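Caspase Nc (Drosophila melanogaster, PDB 2FP3) is an initiator caspase, a cysteine protease that feeds the protease cascade executing apoptosis, including steroid-triggered cell death during insect metamorphosis. Local coordinates at residues Thr99-Gly104 and Ser121-Asn126; Lys113-Val118 and Lys161-Thr166; Glu128-Val133 and Pro170-Lys175; Glu142-Val147 and Val154-Lys159. The protein carries 2 engineered substitutions. All blocks are in the same frame, centred on the assembly; numbering follows the deposited sequence.

Contact 1. Residues Thr99-Gly104 and Ser121-Asn126; sequences TIFPYG and SSYVQN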
loop_
_atom_site.group_PDB
_atom_site.type_symbol
_atom_site.label_atom_id
_atom_site.label_comp_id
_atom_site.label_asym_id
_atom_site.label_seq_id
_atom_site.Cartn_x
_atom_site.Cartn_y
_atom_site.Cartn_z
ATOM N N THR A 99 9.447 3.880 -8.357
ATOM C CA THR A 99 9.203 3.446 -9.716
ATOM C C THR A 99 7.787 2.875 -9.564
ATOM O O THR A 99 7.548 2.020 -8.710
ATOM C CB THR A 99 10.209 2.370 -10.125
ATOM O OG1 THR A 99 11.441 3.011 -10.470
ATOM C CG2 THR A 99 9.694 1.545 -11.298
ATOM N N ILE A 100 6.855 3.364 -10.373
ATOM C CA ILE A 100 5.455 2.963 -10.272
ATOM C C ILE A 100 4.858 2.103 -11.391
ATOM O O ILE A 100 4.987 2.423 -12.570
ATOM C CB ILE A 100 4.588 4.225 -10.134
ATOM C CG1 ILE A 100 5.201 5.141 -9.069
ATOM C CG2 ILE A 100 3.147 3.841 -9.778
ATOM C CD1 ILE A 100 4.541 6.498 -8.964
ATOM N N PHE A 101 4.186 1.024 -11.005
ATOM C CA PHE A 101 3.531 0.128 -11.963
ATOM C C PHE A 101 2.037 0.124 -11.626
ATOM O O PHE A 101 1.572 -0.642 -10.775
ATOM C CB PHE A 101 4.114 -1.283 -11.867
ATOM C CG PHE A 101 5.582 -1.348 -12.172
ATOM C CD1 PHE A 101 6.517 -1.493 -11.145
ATOM C CD2 PHE A 101 6.039 -1.241 -13.488
ATOM C CE1 PHE A 101 7.884 -1.529 -11.415
ATOM C CE2 PHE A 101 7.409 -1.274 -13.775
ATOM C CZ PHE A 101 8.337 -1.420 -12.730
ATOM N N PRO A 102 1.266 0.998 -12.293
ATOM C CA PRO A 102 -0.174 1.128 -12.076
ATOM C C PRO A 102 -1.027 0.344 -13.042
ATOM O O PRO A 102 -0.732 0.290 -14.227
ATOM C CB PRO A 102 -0.389 2.622 -12.233
ATOM C CG PRO A 102 0.483 2.913 -13.433
ATOM C CD PRO A 102 1.751 2.073 -13.184
ATOM N N TYR A 103 -2.096 -0.251 -12.526
ATOM C CA TYR A 103 -3.018 -1.013 -13.355
ATOM C C TYR A 103 -4.471 -0.720 -13.001
ATOM O O TYR A 103 -4.783 -0.277 -11.884
ATOM C CB TYR A 103 -2.759 -2.512 -13.220
ATOM C CG TYR A 103 -1.373 -2.934 -13.660
ATOM C CD1 TYR A 103 -0.269 -2.733 -12.838
ATOM C CD2 TYR A 103 -1.171 -3.546 -14.895
ATOM C CE1 TYR A 103 1.003 -3.138 -13.232
ATOM C CE2 TYR A 103 0.097 -3.953 -15.299
ATOM C CZ TYR A 103 1.181 -3.750 -14.459
ATOM O OH TYR A 103 2.438 -4.182 -14.839
ATOM N N GLY A 104 -5.351 -0.955 -13.975
ATOM C CA GLY A 104 -6.777 -0.750 -13.776
ATOM C C GLY A 104 -7.467 -2.078 -13.494
ATOM O O GLY A 104 -7.089 -2.800 -12.564
ATOM N N SER A 121 11.022 -8.662 -11.180
ATOM C CA SER A 121 11.634 -7.646 -12.022
ATOM C C SER A 121 13.020 -7.193 -11.579
ATOM O O SER A 121 13.360 -7.201 -10.390
ATOM C CB SER A 121 10.735 -6.405 -12.098
ATOM O OG SER A 121 10.977 -5.518 -11.006
ATOM N N SER A 122 13.818 -6.789 -12.553
ATOM C CA SER A 122 15.136 -6.272 -12.261
ATOM C C SER A 122 14.900 -5.059 -11.360
ATOM O O SER A 122 15.693 -4.775 -10.471
ATOM C CB SER A 122 15.837 -5.841 -13.558
ATOM O OG SER A 122 15.046 -4.897 -14.271
ATOM N N TYR A 123 13.787 -4.362 -11.579
ATOM C CA TYR A 123 13.472 -3.173 -10.781
ATOM C C TYR A 123 13.399 -3.458 -9.288
ATOM O O TYR A 123 13.989 -2.746 -8.477
ATOM C CB TYR A 123 12.142 -2.543 -11.219
ATOM C CG TYR A 123 12.120 -2.008 -12.634
ATOM C CD1 TYR A 123 11.542 -2.746 -13.674
ATOM C CD2 TYR A 123 12.662 -0.753 -12.934
ATOM C CE1 TYR A 123 11.501 -2.245 -14.981
ATOM C CE2 TYR A 123 12.625 -0.243 -14.237
ATOM C CZ TYR A 123 12.044 -0.995 -15.250
ATOM O OH TYR A 123 12.004 -0.498 -16.530
ATOM N N VAL A 124 12.652 -4.492 -8.928
ATOM C CA VAL A 124 12.505 -4.854 -7.532
ATOM C C VAL A 124 13.780 -5.478 -6.974
ATOM O O VAL A 124 14.066 -5.368 -5.781
ATOM C CB VAL A 124 11.325 -5.831 -7.346
ATOM C CG1 VAL A 124 11.376 -6.444 -5.961
ATOM C CG2 VAL A 124 10.002 -5.089 -7.549
ATOM N N GLN A 125 14.543 -6.132 -7.839
ATOM C CA GLN A 125 15.775 -6.777 -7.416
ATOM C C GLN A 125 16.697 -5.791 -6.718
ATOM O O GLN A 125 17.358 -6.130 -5.737
ATOM C CB GLN A 125 16.488 -7.393 -8.627
ATOM C CG GLN A 125 17.877 -7.928 -8.339
ATOM C CD GLN A 125 18.463 -8.698 -9.513
ATOM O OE1 GLN A 125 18.392 -8.254 -10.665
ATOM N NE2 GLN A 125 19.053 -9.852 -9.226
ATOM N N ASN A 126 16.722 -4.559 -7.206
ATOM C CA ASN A 126 17.597 -3.562 -6.619
ATOM C C ASN A 126 16.907 -2.443 -5.849
ATOM O O ASN A 126 17.569 -1.512 -5.379
ATOM C CB ASN A 126 18.476 -2.975 -7.719
ATOM C CG ASN A 126 19.279 -4.044 -8.433
ATOM O OD1 ASN A 126 19.904 -4.907 -7.789
ATOM N ND2 ASN A 126 19.266 -4.007 -9.756
#
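The Phe101 ring drives its edge into one face of the Tyr123 ring, a T-shaped pair with planes at 66° and centroids 5.3 Å apart. The touching atom is Phe101 CZ, which stands 3.6 Å from Tyr123 CD1 and sits above the rim of the tyrosine ring, not over its middle. Tyr123 CG in turn lies in the plane of the phenylalanine. At the tyrosine's own edge, in its plane, is Ser121 OG. Thr99 adds a lighter touch: its CG2 comes obliquely to within 4.1 Å of Tyr123 CD2, with the two side chains crossing at about a right angle. Thr99 and Phe101 lie two residues apart on strand 98-103, which runs parallel to strand 62-68 in the central sheet of the caspase domain, and both direct their CB toward the short helix 122-126. That helix starts at an N-cap serine. Ser121 OG accepts from Val124 N at 2.9 Å with an N-H...O angle of 161°, while also being hydrogen-bonded to Val118 O at the end of the preceding helix. Tyr123 CG is anti to its own carbonyl carbon (chi1 -64°), a setting that swings the ring off the first helical turn and across the end of Phe101. On the strand side, Phe101 also packs on Val63 and Leu24, and Val124 reaches Val63 from the helix.

Contact 2. Residues Lys113-Val118 and Lys161-Thr166; sequences KLLTMV and KDHFQT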
loop_
_atom_site.group_PDB
_atom_site.type_symbol
_atom_site.label_atom_id
_atom_site.label_comp_id
_atom_site.label_asym_id
_atom_site.label_seq_id
_atom_site.Cartn_x
_atom_site.Cartn_y
_atom_site.Cartn_z
ATOM N N LYS A 113 -0.178 -12.689 -12.322
ATOM C CA LYS A 113 0.880 -12.724 -13.308
ATOM C C LYS A 113 1.643 -11.409 -13.194
ATOM O O LYS A 113 2.874 -11.398 -13.239
ATOM C CB LYS A 113 0.312 -12.902 -14.720
ATOM C CG LYS A 113 1.390 -13.123 -15.778
ATOM C CD LYS A 113 0.806 -13.545 -17.120
ATOM C CE LYS A 113 1.909 -13.803 -18.143
ATOM N NZ LYS A 113 1.382 -14.352 -19.426
ATOM N N LEU A 114 0.910 -10.310 -13.033
ATOM C CA LEU A 114 1.523 -8.991 -12.889
ATOM C C LEU A 114 2.410 -8.978 -11.654
ATOM O O LEU A 114 3.550 -8.529 -11.690
ATOM C CB LEU A 114 0.462 -7.907 -12.696
ATOM C CG LEU A 114 -0.578 -7.641 -13.773
ATOM C CD1 LEU A 114 -1.462 -6.496 -13.301
ATOM C CD2 LEU A 114 0.099 -7.302 -15.100
ATOM N N LEU A 115 1.845 -9.464 -10.555
ATOM C CA LEU A 115 2.529 -9.508 -9.278
ATOM C C LEU A 115 3.868 -10.209 -9.397
ATOM O O LEU A 115 4.899 -9.682 -8.964
ATOM C CB LEU A 115 1.642 -10.207 -8.244
ATOM C CG LEU A 115 2.196 -10.428 -6.838
ATOM C CD1 LEU A 115 2.696 -9.124 -6.232
ATOM C CD2 LEU A 115 1.092 -11.022 -5.985
ATOM N N THR A 116 3.848 -11.390 -10.003
ATOM C CA THR A 116 5.060 -12.177 -10.180
ATOM C C THR A 116 6.072 -11.468 -11.066
ATOM O O THR A 116 7.272 -11.483 -10.791
ATOM C CB THR A 116 4.739 -13.537 -10.808
ATOM O OG1 THR A 116 3.739 -14.199 -10.021
ATOM C CG2 THR A 116 5.989 -14.391 -10.876
ATOM N N MET A 117 5.579 -10.856 -12.133
ATOM C CA MET A 117 6.418 -10.143 -13.080
ATOM C C MET A 117 7.106 -8.969 -12.370
ATOM O O MET A 117 8.278 -8.650 -12.607
ATOM C CB MET A 117 5.539 -9.621 -14.216
ATOM C CG MET A 117 6.167 -9.648 -15.593
ATOM S SD MET A 117 5.026 -8.969 -16.833
ATOM C CE MET A 117 3.773 -10.262 -16.908
ATOM N N VAL A 118 6.359 -8.323 -11.490
ATOM C CA VAL A 118 6.881 -7.190 -10.766
ATOM C C VAL A 118 7.887 -7.609 -9.703
ATOM O O VAL A 118 9.003 -7.086 -9.671
ATOM C CB VAL A 118 5.729 -6.376 -10.148
ATOM C CG1 VAL A 118 6.266 -5.366 -9.150
ATOM C CG2 VAL A 118 4.966 -5.664 -11.270
ATOM N N LYS A 161 -0.926 -12.651 0.256
ATOM C CA LYS A 161 0.162 -12.432 1.207
ATOM C C LYS A 161 1.287 -13.439 1.005
ATOM O O LYS A 161 2.462 -13.070 0.949
ATOM C CB LYS A 161 -0.337 -12.550 2.651
ATOM C CG LYS A 161 -1.389 -11.538 3.042
ATOM C CD LYS A 161 -1.884 -11.770 4.455
ATOM C CE LYS A 161 -3.048 -10.845 4.763
ATOM N NZ LYS A 161 -3.479 -10.925 6.185
ATOM N N ASP A 162 0.913 -14.711 0.899
ATOM C CA ASP A 162 1.864 -15.801 0.731
ATOM C C ASP A 162 2.821 -15.598 -0.424
ATOM O O ASP A 162 3.933 -16.127 -0.423
ATOM C CB ASP A 162 1.108 -17.118 0.564
ATOM C CG ASP A 162 0.530 -17.625 1.875
ATOM O OD1 ASP A 162 -0.011 -16.807 2.650
ATOM O OD2 ASP A 162 0.612 -18.844 2.129
ATOM N N HIS A 163 2.403 -14.827 -1.415
ATOM C CA HIS A 163 3.273 -14.581 -2.544
ATOM C C HIS A 163 4.578 -13.931 -2.091
ATOM O O HIS A 163 5.603 -14.052 -2.756
ATOM C CB HIS A 163 2.587 -13.681 -3.565
ATOM C CG HIS A 163 3.452 -13.358 -4.741
ATOM N ND1 HIS A 163 4.232 -12.224 -4.802
ATOM C CD2 HIS A 163 3.728 -14.066 -5.863
ATOM C CE1 HIS A 163 4.953 -12.247 -5.909
ATOM N NE2 HIS A 163 4.666 -13.354 -6.570
ATOM N N PHE A 164 4.542 -13.261 -0.943
ATOM C CA PHE A 164 5.718 -12.571 -0.440
ATOM C C PHE A 164 6.610 -13.363 0.495
ATOM O O PHE A 164 7.456 -12.790 1.172
ATOM C CB PHE A 164 5.295 -11.252 0.205
ATOM C CG PHE A 164 4.654 -10.301 -0.766
ATOM C CD1 PHE A 164 5.425 -9.384 -1.473
ATOM C CD2 PHE A 164 3.281 -10.370 -1.024
ATOM C CE1 PHE A 164 4.838 -8.542 -2.430
ATOM C CE2 PHE A 164 2.682 -9.534 -1.977
ATOM C CZ PHE A 164 3.464 -8.620 -2.681
ATOM N N GLN A 165 6.436 -14.681 0.530
ATOM C CA GLN A 165 7.302 -15.522 1.360
ATOM C C GLN A 165 8.684 -15.487 0.698
ATOM O O GLN A 165 8.787 -15.420 -0.532
ATOM C CB GLN A 165 6.776 -16.958 1.403
ATOM C CG GLN A 165 6.490 -17.556 0.032
ATOM C CD GLN A 165 6.073 -19.012 0.103
ATOM O OE1 GLN A 165 6.855 -19.874 0.509
ATOM N NE2 GLN A 165 4.838 -19.293 -0.292
ATOM N N THR A 166 9.738 -15.529 1.507
ATOM C CA THR A 166 11.106 -15.473 0.993
ATOM C C THR A 166 11.350 -16.371 -0.220
ATOM O O THR A 166 12.080 -16.003 -1.140
ATOM C CB THR A 166 12.118 -15.850 2.081
ATOM O OG1 THR A 166 12.050 -17.259 2.327
ATOM C CG2 THR A 166 11.807 -15.112 3.369
#
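Two donors grip Asp162 O, one residue ahead of the His163 that meets Leu115: Gln165 N at 3.0 Å and Gln165 NE2 at 3.3 Å, arriving from opposite faces of the carbonyl plane. The backbone bond closes a type I turn from Asp162 to Gln165, which carries the chain out of helix 157-162 and presents His163 and Phe164 to helix 108-119. A helix thus packs on the turn leading out of another, both over the caspase sheet: Leu115 also rests on Leu65 of strand 62-68, and Phe164 on Leu179 of strand 177-181. Leu115 and His163 approach from opposite directions, the leucine branch point settling over one face of the imidazole in a CH-pi contact. Its CG is 3.5 Å from the centroid of the His163 ring and 19° off the normal. In both residues CG is anti to the backbone N (chi1 177° in Leu115, 178° in His163), which sends the two groups straight out at each other. Thr116 borders the imidazole obliquely, but its hydroxyl is hydrogen-bonded within its own helix, to Phe112 O. Deeper in, one leucine methyl reaches the end of the neighbouring phenylalanine: Leu115 CD1 lies 3.7 Å from Phe164 CZ.

Contact 3. Residues Glu128-Val133 and Pro170-Lys175; sequences ECFVMV and PYLVNK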
loop_
_atom_site.group_PDB
_atom_site.type_symbol
_atom_site.label_atom_id
_atom_site.label_comp_id
_atom_site.label_asym_id
_atom_site.label_seq_id
_atom_site.Cartn_x
_atom_site.Cartn_y
_atom_site.Cartn_z
ATOM N N GLU A 128 14.943 -0.490 -2.816
ATOM C CA GLU A 128 15.128 -0.471 -1.377
ATOM C C GLU A 128 13.838 -0.749 -0.629
ATOM O O GLU A 128 13.882 -1.125 0.538
ATOM C CB GLU A 128 15.666 0.898 -0.924
ATOM C CG GLU A 128 17.099 1.204 -1.359
ATOM C CD GLU A 128 17.517 2.625 -1.040
ATOM O OE1 GLU A 128 16.956 3.568 -1.628
ATOM O OE2 GLU A 128 18.412 2.799 -0.193
ATOM N N CYS A 129 12.697 -0.581 -1.294
ATOM C CA CYS A 129 11.406 -0.751 -0.629
ATOM C C CYS A 129 10.264 -1.146 -1.576
ATOM O O CYS A 129 10.196 -0.679 -2.718
ATOM C CB CYS A 129 11.059 0.569 0.085
ATOM S SG CYS A 129 9.440 0.655 0.878
ATOM N N PHE A 130 9.364 -2.001 -1.101
ATOM C CA PHE A 130 8.241 -2.421 -1.931
ATOM C C PHE A 130 6.889 -2.105 -1.299
ATOM O O PHE A 130 6.620 -2.479 -0.160
ATOM C CB PHE A 130 8.302 -3.920 -2.209
ATOM C CG PHE A 130 7.179 -4.413 -3.071
ATOM C CD1 PHE A 130 7.266 -4.334 -4.459
ATOM C CD2 PHE A 130 6.001 -4.885 -2.497
ATOM C CE1 PHE A 130 6.195 -4.716 -5.265
ATOM C CE2 PHE A 130 4.917 -5.270 -3.297
ATOM C CZ PHE A 130 5.013 -5.183 -4.680
ATOM N N VAL A 131 6.037 -1.416 -2.047
ATOM C CA VAL A 131 4.703 -1.083 -1.567
ATOM C C VAL A 131 3.685 -1.482 -2.619
ATOM O O VAL A 131 3.805 -1.113 -3.788
ATOM C CB VAL A 131 4.534 0.430 -1.298
ATOM C CG1 VAL A 131 3.091 0.728 -0.912
ATOM C CG2 VAL A 131 5.466 0.873 -0.176
ATOM N N MET A 132 2.698 -2.271 -2.218
ATOM C CA MET A 132 1.648 -2.653 -3.152
ATOM C C MET A 132 0.344 -2.113 -2.589
ATOM O O MET A 132 0.099 -2.200 -1.382
ATOM C CB MET A 132 1.539 -4.179 -3.303
ATOM C CG MET A 132 0.339 -4.614 -4.178
ATOM S SD MET A 132 -0.055 -6.403 -4.197
ATOM C CE MET A 132 -0.724 -6.635 -2.562
ATOM N N VAL A 133 -0.473 -1.516 -3.449
ATOM C CA VAL A 133 -1.764 -1.020 -3.011
ATOM C C VAL A 133 -2.810 -1.623 -3.930
ATOM O O VAL A 133 -2.851 -1.323 -5.124
ATOM C CB VAL A 133 -1.870 0.518 -3.064
ATOM C CG1 VAL A 133 -3.233 0.948 -2.549
ATOM C CG2 VAL A 133 -0.782 1.153 -2.210
ATOM N N PRO A 170 12.607 -13.709 -3.525
ATOM C CA PRO A 170 14.025 -13.640 -3.170
ATOM C C PRO A 170 14.493 -12.193 -3.083
ATOM O O PRO A 170 15.247 -11.824 -2.181
ATOM C CB PRO A 170 14.707 -14.376 -4.317
ATOM C CG PRO A 170 13.648 -15.293 -4.842
ATOM C CD PRO A 170 12.408 -14.471 -4.774
ATOM N N TYR A 171 14.034 -11.385 -4.034
ATOM C CA TYR A 171 14.422 -9.973 -4.110
ATOM C C TYR A 171 13.930 -9.076 -2.977
ATOM O O TYR A 171 14.391 -7.942 -2.860
ATOM C CB TYR A 171 13.968 -9.374 -5.450
ATOM C CG TYR A 171 14.565 -10.043 -6.679
ATOM C CD1 TYR A 171 14.082 -9.759 -7.954
ATOM C CD2 TYR A 171 15.622 -10.943 -6.566
ATOM C CE1 TYR A 171 14.637 -10.356 -9.087
ATOM C CE2 TYR A 171 16.187 -11.541 -7.688
ATOM C CZ TYR A 171 15.697 -11.243 -8.944
ATOM O OH TYR A 171 16.288 -11.813 -10.047
ATOM N N LEU A 172 13.005 -9.565 -2.148
ATOM C CA LEU A 172 12.484 -8.746 -1.056
ATOM C C LEU A 172 12.881 -9.205 0.346
ATOM O O LEU A 172 12.458 -8.619 1.348
ATOM C CB LEU A 172 10.960 -8.632 -1.168
ATOM C CG LEU A 172 10.472 -7.864 -2.405
ATOM C CD1 LEU A 172 8.960 -7.898 -2.458
ATOM C CD2 LEU A 172 10.956 -6.433 -2.352
ATOM N N VAL A 173 13.707 -10.248 0.413
ATOM C CA VAL A 173 14.184 -10.763 1.690
ATOM C C VAL A 173 14.917 -9.632 2.424
ATOM O O VAL A 173 15.806 -8.988 1.862
ATOM C CB VAL A 173 15.128 -11.955 1.464
ATOM C CG1 VAL A 173 15.740 -12.402 2.775
ATOM C CG2 VAL A 173 14.355 -13.106 0.809
ATOM N N ASN A 174 14.519 -9.380 3.670
ATOM C CA ASN A 174 15.114 -8.322 4.484
ATOM C C ASN A 174 14.876 -6.920 3.947
ATOM O O ASN A 174 15.617 -5.992 4.262
ATOM C CB ASN A 174 16.613 -8.541 4.650
ATOM C CG ASN A 174 16.924 -9.775 5.464
ATOM O OD1 ASN A 174 17.577 -10.699 4.980
ATOM N ND2 ASN A 174 16.449 -9.803 6.704
ATOM N N LYS A 175 13.855 -6.769 3.112
ATOM C CA LYS A 175 13.519 -5.456 2.579
ATOM C C LYS A 175 12.141 -5.072 3.097
ATOM O O LYS A 175 11.292 -5.923 3.331
ATOM C CB LYS A 175 13.492 -5.467 1.046
ATOM C CG LYS A 175 14.851 -5.487 0.382
ATOM C CD LYS A 175 14.707 -5.368 -1.130
ATOM C CE LYS A 175 16.037 -5.532 -1.848
ATOM N NZ LYS A 175 15.858 -5.374 -3.311
#
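Glu128 meets the other segment through its backbone: its O faces Lys175 CB at 4.4 Å, a loose van der Waals approach. The carboxylate is turned the other way, where salt bridges to Lys54 and Arg61 and further bonds from Ser57 OG and Gln56 N hold this buried charge. Beyond Cys129 the strand begins, and Phe130 makes the main side-chain contact. Its CB stands 3.7 Å from Leu172 CD2, and its CG is 4.0 Å from Leu172 CD1, so both methyls of the leucine bear on the root of the aromatic side chain. With CG anti to the backbone N (chi1 -179°), the ring then runs on past Leu172 to meet Phe164. Strand 130-139 is parallel to its neighbour 177-181, and 170-175 is the last part of the connection between them. There a 3-10 segment gives way to a type II turn closed by Lys175 N to Leu172 O at 2.9 Å, with Asn174 in a left-handed backbone conformation. The extended Lys175 side chain leaves the turn, passing Leu172 toward helix 122-126, where NZ makes a weak bond to Tyr171 O at 3.0 Å and stronger ones to the backbone oxygens of Thr127 and Gln125.

Contact 4. Residues Glu142-Val147 and Val154-Lys159; sequences EGKEKV and VVDMQK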
loop_
_atom_site.group_PDB
_atom_site.type_symbol
_atom_site.label_atom_id
_atom_site.label_comp_id
_atom_site.label_asym_id
_atom_site.label_seq_id
_atom_site.Cartn_x
_atom_site.Cartn_y
_atom_site.Cartn_z
ATOM N N GLU A 142 -16.962 -17.091 5.508
ATOM C CA GLU A 142 -16.607 -17.924 6.654
ATOM C C GLU A 142 -15.586 -17.191 7.515
ATOM O O GLU A 142 -15.727 -15.998 7.788
ATOM C CB GLU A 142 -16.013 -19.253 6.174
ATOM C CG GLU A 142 -16.913 -20.054 5.243
ATOM C CD GLU A 142 -18.112 -20.650 5.952
ATOM O OE1 GLU A 142 -17.914 -21.498 6.847
ATOM O OE2 GLU A 142 -19.254 -20.273 5.614
ATOM N N GLY A 143 -14.557 -17.914 7.943
ATOM C CA GLY A 143 -13.515 -17.311 8.748
ATOM C C GLY A 143 -12.412 -16.800 7.839
ATOM O O GLY A 143 -11.373 -16.326 8.307
ATOM N N LYS A 144 -12.644 -16.901 6.530
ATOM C CA LYS A 144 -11.678 -16.455 5.530
ATOM C C LYS A 144 -11.987 -15.076 4.958
ATOM O O LYS A 144 -13.111 -14.582 5.047
ATOM C CB LYS A 144 -11.587 -17.462 4.378
ATOM C CG LYS A 144 -10.837 -18.742 4.710
ATOM C CD LYS A 144 -10.506 -19.513 3.440
ATOM C CE LYS A 144 -9.756 -20.802 3.737
ATOM N NZ LYS A 144 -10.595 -21.793 4.471
ATOM N N GLU A 145 -10.969 -14.469 4.361
ATOM C CA GLU A 145 -11.081 -13.151 3.759
ATOM C C GLU A 145 -10.742 -13.287 2.276
ATOM O O GLU A 145 -9.726 -13.883 1.913
ATOM C CB GLU A 145 -10.112 -12.199 4.461
ATOM C CG GLU A 145 -10.170 -10.755 4.018
ATOM C CD GLU A 145 -9.491 -9.836 5.019
ATOM O OE1 GLU A 145 -8.373 -10.171 5.468
ATOM O OE2 GLU A 145 -10.070 -8.781 5.356
ATOM N N LYS A 146 -11.603 -12.745 1.420
ATOM C CA LYS A 146 -11.401 -12.836 -0.019
ATOM C C LYS A 146 -11.316 -11.481 -0.719
ATOM O O LYS A 146 -11.673 -10.450 -0.154
ATOM C CB LYS A 146 -12.525 -13.667 -0.646
ATOM C CG LYS A 146 -12.615 -15.095 -0.114
ATOM C CD LYS A 146 -13.745 -15.866 -0.782
ATOM C CE LYS A 146 -13.827 -17.296 -0.269
ATOM N NZ LYS A 146 -14.941 -18.047 -0.912
ATOM N N VAL A 147 -10.843 -11.501 -1.961
ATOM C CA VAL A 147 -10.700 -10.284 -2.748
ATOM C C VAL A 147 -11.275 -10.495 -4.144
ATOM O O VAL A 147 -11.007 -11.510 -4.782
ATOM C CB VAL A 147 -9.206 -9.875 -2.857
ATOM C CG1 VAL A 147 -9.049 -8.674 -3.752
ATOM C CG2 VAL A 147 -8.652 -9.564 -1.480
ATOM N N VAL A 154 -12.892 -14.508 -7.058
ATOM C CA VAL A 154 -12.367 -14.213 -5.731
ATOM C C VAL A 154 -11.155 -15.066 -5.356
ATOM O O VAL A 154 -10.926 -16.127 -5.939
ATOM C CB VAL A 154 -13.455 -14.414 -4.665
ATOM C CG1 VAL A 154 -14.621 -13.479 -4.934
ATOM C CG2 VAL A 154 -13.920 -15.849 -4.673
ATOM N N VAL A 155 -10.391 -14.593 -4.374
ATOM C CA VAL A 155 -9.191 -15.290 -3.911
ATOM C C VAL A 155 -8.979 -15.037 -2.424
ATOM O O VAL A 155 -9.374 -13.991 -1.907
ATOM C CB VAL A 155 -7.927 -14.773 -4.631
ATOM C CG1 VAL A 155 -6.733 -15.637 -4.269
ATOM C CG2 VAL A 155 -8.144 -14.747 -6.119
ATOM N N ASP A 156 -8.353 -15.994 -1.743
ATOM C CA ASP A 156 -8.056 -15.840 -0.323
ATOM C C ASP A 156 -6.943 -14.811 -0.224
ATOM O O ASP A 156 -5.892 -14.971 -0.843
ATOM C CB ASP A 156 -7.557 -17.154 0.290
ATOM C CG ASP A 156 -8.681 -18.061 0.747
ATOM O OD1 ASP A 156 -8.383 -19.105 1.365
ATOM O OD2 ASP A 156 -9.859 -17.737 0.495
ATOM N N MET A 157 -7.159 -13.755 0.547
ATOM C CA MET A 157 -6.121 -12.749 0.683
ATOM C C MET A 157 -4.847 -13.425 1.172
ATOM O O MET A 157 -3.738 -12.944 0.940
ATOM C CB MET A 157 -6.549 -11.657 1.653
ATOM C CG MET A 157 -5.632 -10.463 1.600
ATOM S SD MET A 157 -6.456 -8.980 2.112
ATOM C CE MET A 157 -6.195 -9.066 3.896
ATOM N N GLN A 158 -5.013 -14.548 1.852
ATOM C CA GLN A 158 -3.874 -15.304 2.339
ATOM C C GLN A 158 -2.996 -15.640 1.132
ATOM O O GLN A 158 -1.778 -15.529 1.192
ATOM C CB GLN A 158 -4.348 -16.598 3.007
ATOM C CG GLN A 158 -4.063 -16.688 4.493
ATOM C CD GLN A 158 -2.581 -16.696 4.806
ATOM O OE1 GLN A 158 -1.911 -15.669 4.717
ATOM N NE2 GLN A 158 -2.058 -17.864 5.169
ATOM N N LYS A 159 -3.630 -16.059 0.042
ATOM C CA LYS A 159 -2.911 -16.406 -1.177
ATOM C C LYS A 159 -2.001 -15.237 -1.529
ATOM O O LYS A 159 -0.787 -15.395 -1.653
ATOM C CB LYS A 159 -3.897 -16.657 -2.326
ATOM C CG LYS A 159 -3.264 -17.127 -3.639
ATOM C CD LYS A 159 -3.044 -18.642 -3.680
ATOM C CE LYS A 159 -2.018 -19.120 -2.656
ATOM N NZ LYS A 159 -1.806 -20.596 -2.713
HETATM O O HOH W 1 -7.545 -15.371 3.667
#
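The beta hairpin of strands 146-148 and 154-156 borders the inferred catalytic site and runs directly into helix 157-162. The pairing is loose: Val147 N donates to Val155 O at 2.9 Å, bent to 138°, and the return bond from Val155 N to Val147 O is weak. Lys146 and Asp156 form a non-hydrogen-bonded antiparallel pair. Toward the helix, Glu145 O receives Met157 N at 2.9 Å and a straighter 167°. A water also donates to Glu145 O and accepts from Gln158 N. The Glu145 and Met157 side chains lie side by side, pointing the same way, and Glu145 packs on Ala184, the engineered residue at the inferred active-site position. Asp156, at the N-cap, makes no capping bond with its carboxylate; the aliphatic part of Lys144 crosses it obliquely in a tight approach, CD coming to 3.0 Å from Asp156 OD1. Lys144 NZ stays 4.7 Å from Asp156 OD1, too far for a salt bridge, so any attraction between the charges is probably weak. The first two N-H groups of the helix are thus served by the one carbonyl of Glu145, directly and through water, and the nearby Asp156 charge would probably favour that helix end electrostatically.

Overall arrangement
From the N terminus, strand 98-103 opens contact 1, and helix 108-119 fills most of the loop that closes at helix 122-126. Contact 2 starts on that helix, inside the loop, and closes only at 161-166, so contacts 1 and 2 cross. Contact 3 opens at 128-133, after contact 1 has closed, and ends at 170-175, beyond the close of contact 2; these two cross as well, and they touch where Phe164 meets Phe130 and Leu172. Lys175 joins contact 3 back to helix 122-126. Contact 4, the short hairpin, nests inside the loops of both contacts 2 and 3. Its centre lies about 25 Å from that of contact 1, at the catalytic side.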